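Local coordinates for protein methylglyoxal reductase (NADPH-dependent) (Candida albicans SC5314, PDB 6KWS) that probably reduces methylglyoxal with NADPH as cofactor, as a member of the dihydroflavonol-4-reductase branch of the NAD(P)-dependent epimerase/dehydratase family, at residues A[125-128]-A[129-133]; A[272-275]-A[276-280]; A[308-311]-A[312-316]. The protein carries 1 engineered substitution. All coordinates share one frame; numbering follows the deposited sequence.

Contact 1 of 3, residues A[125-128]-A[129-133]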
loop_
_atom_site.group_PDB
_atom_site.type_symbol
_atom_site.label_atom_id
_atom_site.label_comp_id
_atom_site.label_asym_id
_atom_site.label_seq_id
_atom_site.Cartn_x
_atom_site.Cartn_y
_atom_site.Cartn_z
ATOM N N SER A 125 -3.481 -0.717 -5.336
ATOM C CA SER A 125 -2.690 -1.540 -6.228
ATOM C C SER A 125 -1.221 -1.365 -5.848
ATOM O O SER A 125 -0.889 -1.373 -4.657
ATOM C CB SER A 125 -2.992 -1.180 -7.688
ATOM O OG SER A 125 -2.405 -2.129 -8.560
ATOM N N SER A 126 -0.342 -1.176 -6.828
ATOM C CA SER A 126 1.079 -1.127 -6.545
ATOM C C SER A 126 1.802 -0.566 -7.754
ATOM O O SER A 126 1.387 -0.784 -8.895
ATOM C CB SER A 126 1.647 -2.513 -6.200
ATOM O OG SER A 126 3.065 -2.524 -6.327
ATOM N N TYR A 127 2.893 0.160 -7.482
ATOM C CA TYR A 127 3.821 0.525 -8.540
ATOM C C TYR A 127 4.212 -0.699 -9.366
ATOM O O TYR A 127 4.509 -0.582 -10.561
ATOM C CB TYR A 127 5.058 1.189 -7.915
ATOM C CG TYR A 127 6.118 1.637 -8.902
ATOM C CD1 TYR A 127 5.813 2.547 -9.918
ATOM C CD2 TYR A 127 7.417 1.151 -8.823
ATOM C CE1 TYR A 127 6.773 2.957 -10.824
ATOM C CE2 TYR A 127 8.396 1.561 -9.724
ATOM C CZ TYR A 127 8.068 2.462 -10.717
ATOM O OH TYR A 127 9.028 2.871 -11.616
ATOM N N ALA A 128 4.214 -1.879 -8.748
ATOM C CA ALA A 128 4.542 -3.091 -9.476
ATOM C C ALA A 128 3.588 -3.354 -10.632
ATOM O O ALA A 128 3.950 -4.085 -11.555
ATOM C CB ALA A 128 4.542 -4.291 -8.530
ATOM N N ALA A 129 2.368 -2.819 -10.596
ATOM C CA ALA A 129 1.488 -2.967 -11.748
ATOM C C ALA A 129 1.776 -1.930 -12.821
ATOM O O ALA A 129 1.254 -2.043 -13.938
ATOM C CB ALA A 129 0.020 -2.880 -11.325
ATOM N N ILE A 130 2.605 -0.938 -12.520
ATOM C CA ILE A 130 2.936 0.103 -13.476
ATOM C C ILE A 130 4.230 -0.196 -14.232
ATOM O O ILE A 130 4.314 0.048 -15.435
ATOM C CB ILE A 130 3.012 1.465 -12.764
ATOM C CG1 ILE A 130 1.645 1.838 -12.181
ATOM C CG2 ILE A 130 3.465 2.499 -13.744
ATOM C CD1 ILE A 130 1.529 3.298 -11.731
ATOM N N SER A 131 5.257 -0.730 -13.569
ATOM C CA SER A 131 6.601 -0.702 -14.130
ATOM C C SER A 131 7.067 -2.097 -14.548
ATOM O O SER A 131 7.118 -3.022 -13.728
ATOM C CB SER A 131 7.583 -0.067 -13.147
ATOM O OG SER A 131 7.771 -0.879 -12.017
ATOM N N THR A 132 7.417 -2.225 -15.826
ATOM C CA THR A 132 8.104 -3.408 -16.330
ATOM C C THR A 132 9.559 -3.391 -15.856
ATOM O O THR A 132 10.224 -2.350 -15.917
ATOM C CB THR A 132 8.024 -3.417 -17.863
ATOM O OG1 THR A 132 6.661 -3.236 -18.273
ATOM C CG2 THR A 132 8.530 -4.702 -18.418
ATOM N N ALA A 133 10.053 -4.539 -15.376
ATOM C CA ALA A 133 11.407 -4.587 -14.824
ATOM C C ALA A 133 12.435 -3.975 -15.772
ATOM O O ALA A 133 13.297 -3.196 -15.348
ATOM C CB ALA A 133 11.793 -6.023 -14.476
#

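Contact 2 of 3, residues A[272-275]-A[276-280]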
loop_
_atom_site.group_PDB
_atom_site.type_symbol
_atom_site.label_atom_id
_atom_site.label_comp_id
_atom_site.label_asym_id
_atom_site.label_seq_id
_atom_site.Cartn_x
_atom_site.Cartn_y
_atom_site.Cartn_z
ATOM N N SER A 272 21.183 4.936 1.096
ATOM C CA SER A 272 20.427 6.121 1.476
ATOM C C SER A 272 19.934 5.994 2.902
ATOM O O SER A 272 20.020 6.946 3.686
ATOM C CB SER A 272 19.246 6.316 0.534
ATOM O OG SER A 272 19.679 6.321 -0.806
ATOM N N LEU A 273 19.435 4.810 3.260
ATOM C CA LEU A 273 18.862 4.603 4.583
ATOM C C LEU A 273 19.941 4.582 5.652
ATOM O O LEU A 273 19.799 5.222 6.699
ATOM C CB LEU A 273 18.069 3.304 4.590
ATOM C CG LEU A 273 17.113 3.159 3.416
ATOM C CD1 LEU A 273 16.365 1.843 3.537
ATOM C CD2 LEU A 273 16.156 4.354 3.364
ATOM N N VAL A 274 21.020 3.830 5.402
ATOM C CA VAL A 274 22.186 3.816 6.288
ATOM C C VAL A 274 22.635 5.237 6.615
ATOM O O VAL A 274 22.734 5.619 7.788
ATOM C CB VAL A 274 23.331 3.007 5.662
ATOM C CG1 VAL A 274 24.557 3.084 6.544
ATOM C CG2 VAL A 274 22.893 1.564 5.466
ATOM N N ASP A 275 22.881 6.047 5.576
ATOM C CA ASP A 275 23.340 7.425 5.774
ATOM C C ASP A 275 22.396 8.222 6.673
ATOM O O ASP A 275 22.849 8.927 7.586
ATOM C CB ASP A 275 23.497 8.138 4.428
ATOM C CG ASP A 275 24.723 7.665 3.637
ATOM O OD1 ASP A 275 25.586 6.954 4.218
ATOM O OD2 ASP A 275 24.820 8.013 2.427
ATOM N N ILE A 276 21.082 8.145 6.418
ATOM C CA ILE A 276 20.125 8.879 7.246
ATOM C C ILE A 276 20.221 8.431 8.695
ATOM O O ILE A 276 20.224 9.257 9.619
ATOM C CB ILE A 276 18.693 8.713 6.718
ATOM C CG1 ILE A 276 18.521 9.411 5.364
ATOM C CG2 ILE A 276 17.710 9.263 7.727
ATOM C CD1 ILE A 276 17.088 9.381 4.825
ATOM N N ILE A 277 20.307 7.117 8.917
ATOM C CA ILE A 277 20.312 6.592 10.277
ATOM C C ILE A 277 21.601 6.991 10.987
ATOM O O ILE A 277 21.574 7.499 12.118
ATOM C CB ILE A 277 20.097 5.065 10.257
ATOM C CG1 ILE A 277 18.717 4.745 9.659
ATOM C CG2 ILE A 277 20.241 4.447 11.665
ATOM C CD1 ILE A 277 18.433 3.251 9.502
ATOM N N ASN A 278 22.748 6.808 10.313
ATOM C CA ASN A 278 24.024 7.175 10.923
ATOM C C ASN A 278 24.081 8.663 11.269
ATOM O O ASN A 278 24.726 9.036 12.259
ATOM C CB ASN A 278 25.185 6.763 10.019
ATOM C CG ASN A 278 25.647 5.336 10.285
ATOM O OD1 ASN A 278 25.853 4.961 11.435
ATOM N ND2 ASN A 278 25.838 4.545 9.230
ATOM N N ASP A 279 23.363 9.518 10.525
ATOM C CA ASP A 279 23.394 10.953 10.803
ATOM C C ASP A 279 22.300 11.446 11.760
ATOM O O ASP A 279 22.414 12.557 12.289
ATOM C CB ASP A 279 23.334 11.740 9.488
ATOM C CG ASP A 279 24.746 11.967 8.873
ATOM O OD1 ASP A 279 25.530 12.762 9.469
ATOM O OD2 ASP A 279 25.079 11.337 7.817
ATOM N N LYS A 280 21.269 10.664 12.054
ATOM C CA LYS A 280 20.231 11.163 12.945
ATOM C C LYS A 280 20.139 10.409 14.266
ATOM O O LYS A 280 19.414 10.846 15.165
ATOM C CB LYS A 280 18.865 11.137 12.244
ATOM C CG LYS A 280 18.840 11.867 10.917
ATOM C CD LYS A 280 18.838 13.353 11.099
ATOM C CE LYS A 280 19.472 14.042 9.899
ATOM N NZ LYS A 280 19.074 15.471 9.807
#

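Contact 3 of 3, residues A[308-311]-A[312-316]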
loop_
_atom_site.group_PDB
_atom_site.type_symbol
_atom_site.label_atom_id
_atom_site.label_comp_id
_atom_site.label_asym_id
_atom_site.label_seq_id
_atom_site.Cartn_x
_atom_site.Cartn_y
_atom_site.Cartn_z
ATOM N N ASP A 308 7.523 9.673 -13.336
ATOM C CA ASP A 308 6.891 10.961 -13.611
ATOM C C ASP A 308 5.455 10.916 -13.103
ATOM O O ASP A 308 4.533 10.557 -13.840
ATOM C CB ASP A 308 6.942 11.307 -15.091
ATOM C CG ASP A 308 6.314 12.649 -15.388
ATOM O OD1 ASP A 308 6.063 13.409 -14.426
ATOM O OD2 ASP A 308 6.080 12.945 -16.581
ATOM N N ASP A 309 5.268 11.314 -11.841
ATOM C CA ASP A 309 3.961 11.311 -11.195
ATOM C C ASP A 309 3.328 12.701 -11.152
ATOM O O ASP A 309 2.516 12.982 -10.262
ATOM C CB ASP A 309 4.056 10.706 -9.787
ATOM C CG ASP A 309 4.981 11.494 -8.838
ATOM O OD1 ASP A 309 6.015 12.036 -9.284
ATOM O OD2 ASP A 309 4.675 11.545 -7.622
ATOM N N THR A 310 3.649 13.559 -12.131
ATOM C CA THR A 310 3.117 14.923 -12.153
ATOM C C THR A 310 1.596 14.936 -12.026
ATOM O O THR A 310 1.042 15.604 -11.147
ATOM C CB THR A 310 3.559 15.640 -13.433
ATOM O OG1 THR A 310 4.932 15.337 -13.687
ATOM C CG2 THR A 310 3.438 17.132 -13.276
ATOM N N LYS A 311 0.906 14.174 -12.877
ATOM C CA LYS A 311 -0.549 14.202 -12.873
ATOM C C LYS A 311 -1.112 13.682 -11.553
ATOM O O LYS A 311 -2.080 14.239 -11.015
ATOM C CB LYS A 311 -1.064 13.404 -14.069
ATOM C CG LYS A 311 -2.536 13.060 -14.015
ATOM C CD LYS A 311 -2.752 11.612 -13.565
ATOM C CE LYS A 311 -4.135 11.161 -13.963
ATOM N NZ LYS A 311 -5.182 12.165 -13.541
ATOM N N SER A 312 -0.503 12.630 -10.999
ATOM C CA SER A 312 -0.918 12.159 -9.680
ATOM C C SER A 312 -0.702 13.231 -8.613
ATOM O O SER A 312 -1.571 13.458 -7.767
ATOM C CB SER A 312 -0.165 10.878 -9.323
ATOM O OG SER A 312 -0.547 9.807 -10.163
ATOM N N ARG A 313 0.441 13.916 -8.647
ATOM C CA ARG A 313 0.683 14.986 -7.678
ATOM C C ARG A 313 -0.285 16.153 -7.849
ATOM O O ARG A 313 -0.663 16.795 -6.857
ATOM C CB ARG A 313 2.106 15.477 -7.806
ATOM C CG ARG A 313 3.084 14.371 -7.651
ATOM C CD ARG A 313 3.938 14.481 -6.473
ATOM N NE ARG A 313 5.248 13.901 -6.748
ATOM C CZ ARG A 313 6.281 13.884 -5.916
ATOM N NH1 ARG A 313 6.156 14.438 -4.734
ATOM N NH2 ARG A 313 7.413 13.310 -6.286
ATOM N N GLU A 314 -0.658 16.474 -9.089
ATOM C CA GLU A 314 -1.687 17.483 -9.292
ATOM C C GLU A 314 -3.022 17.003 -8.753
ATOM O O GLU A 314 -3.786 17.782 -8.174
ATOM C CB GLU A 314 -1.820 17.828 -10.777
ATOM C CG GLU A 314 -0.567 18.407 -11.436
ATOM C CD GLU A 314 -0.817 18.834 -12.889
ATOM O OE1 GLU A 314 -1.927 18.572 -13.428
ATOM O OE2 GLU A 314 0.109 19.425 -13.492
ATOM N N LEU A 315 -3.322 15.724 -8.942
ATOM C CA LEU A 315 -4.609 15.215 -8.507
ATOM C C LEU A 315 -4.749 15.299 -6.993
ATOM O O LEU A 315 -5.851 15.543 -6.483
ATOM C CB LEU A 315 -4.757 13.785 -9.008
ATOM C CG LEU A 315 -6.141 13.243 -9.301
ATOM C CD1 LEU A 315 -7.046 14.296 -9.922
ATOM C CD2 LEU A 315 -5.961 12.058 -10.232
ATOM N N LEU A 316 -3.637 15.148 -6.263
ATOM C CA LEU A 316 -3.671 15.058 -4.805
ATOM C C LEU A 316 -3.443 16.412 -4.149
ATOM O O LEU A 316 -4.071 16.731 -3.139
ATOM C CB LEU A 316 -2.627 14.047 -4.307
ATOM C CG LEU A 316 -2.823 12.710 -5.009
ATOM C CD1 LEU A 316 -1.736 11.711 -4.653
ATOM C CD2 LEU A 316 -4.231 12.139 -4.737
#

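Contact 1 of 3, residues A[125-128]-A[129-133]
Y127 and S131 show how a buried loop can be knit by its own neighbours along the chain, the ring of one lying against the small side chain of the other. With chi1 at -180°, CG of Y127 stands opposite its own backbone N, and the ring extends alongside the residues that follow. From CB the side chain runs first past I130, the two crossing at about a right angle, and CD1 makes an apolar contact with I130 CB at 4.1 Å. Further out, the hydroxyl of S131 sits over one ring face near its rim, with OG 3.4 Å from CE2 of Y127. The methylene joins it there: S131 CB lies 4.0 Å from the centroid of the Y127 ring, a CH-pi contact. At the tip, Y127 OH lies 3.6 Å from S131 CB, while its hydrogen bond goes to E136. S131 OG is likewise bonded outside the loop, to R165.

The backbone that carries these side chains turns tightly. Y127 O accepts from both I130 N, at 2.8 Å, and S131 N, at 3.1 Å. One residue earlier, A129 N donates to S126 O at 2.8 Å, and S126 OG takes the N-H of A128 in an ST turn.

The loop follows strand 120-124 of the Rossmann-type sheet. The S126 side chain is about 4 Å from that of K168, an NADPH-binding residue on helix 160-181; Y127 and I130 pack on strands 142-143 and 260-269, and S125 and I130 also touch strand 188-194.

Contact 2 of 3, residues A[272-275]-A[276-280]
I276 meets S272 one helical turn back, where its N-H is bonded to S272 O at 3.2 Å. Its CG1 rests near the same carbonyl, 3.3 Å from S272 O, because at chi1 -68° the longer branch of I276 lies opposite its own carbonyl carbon and beside its N. The I276 side chain also packs on L323 and V327 of helix 323-337.

I277 repeats the arrangement one residue on, with its N donating to L273 O at 3.0 Å and its CG1 close to that same oxygen. These bonds from each N-H to the carbonyl four residues earlier are the signature of an alpha-helix, here helix 270-280. It directly follows strand 260-269 of the main sheet, and lies in the C-terminal half that in extended short-chain dehydrogenases usually carries much of the substrate-binding lobe. The side chains of L273, V274 and I277 touch helix 216-222.

N278 has a nearly straight backbone bond, N to V274 O at 2.8 Å with 176° at the hydrogen. Its side chain lies next to that of V274, the two pointing the same way, and the amide ND2 comes 3.3 Å from V274 CG1. The same ND2 is hydrogen-bonded to P289 O.

D279 donates its N to D275 O at 3.0 Å, with a more bent bond of 140°. The two carboxylates stay apart, OD1 of D275 being 5.7 Å from OD2 of D279, and that of D275 is held by Q271 and by the backbone N of G294.

Contact 3 of 3, residues A[308-311]-A[312-316]
D309 and R313 form the charged link of this helix start, a salt bridge in which D309 OD2 lies 2.6 Å from R313 NE. D309 CG is tucked between its own N and carbonyl carbon (chi1 62°), and the bent arginine chain comes back to it. The carboxylate and guanidinium planes are turned 51° apart, with OD1 of D309 at the edge of the guanidinium. D309 holds the N-cap position, yet its carboxylate makes no capping bond and meets the arginine.

Backbone bonds join the same residue pairs and their neighbours. R313 N donates to D309 O, E314 N to T310 O and L315 N to K311 O, each at 2.8 Å, in the regular alpha-helical spacing.

Two pairs one turn apart lie side by side in simple contact: T310 CG2 lies 4.0 Å from E314 OE2, and NZ of K311 is 3.4 Å from CD2 of L315, each pair pointing the same way.

Helix 310-316 packs beside strand 260-269. S312, L315 and L316 touch I261 of that strand, S312 OG is hydrogen-bonded to E145 and to the backbone N of L262, and L316 reaches helix 240-252.

How the contacts relate
All three contacts are local, each joining residues a few positions apart; they follow one another in series along the chain, and none encloses or crosses another. Contact 1 comes first, closing a turn between strand 120-124 and helix 133-136, near the NADPH-binding residue K168. Contact 2 binds successive turns of helix 270-280, toward the periphery of the chain, its centre about 27 Å from that of contact 1. Contact 3 starts helix 310-316, its centre about 16 Å from that of contact 1. Those two share neighbours: I143 of strand 142-143 pairs with the D308 backbone and touches Y127, and L262 of strand 260-269 is touched by Y127 and I130 and bonded through its backbone N to S312. The same strand leads directly into the helix of contact 2.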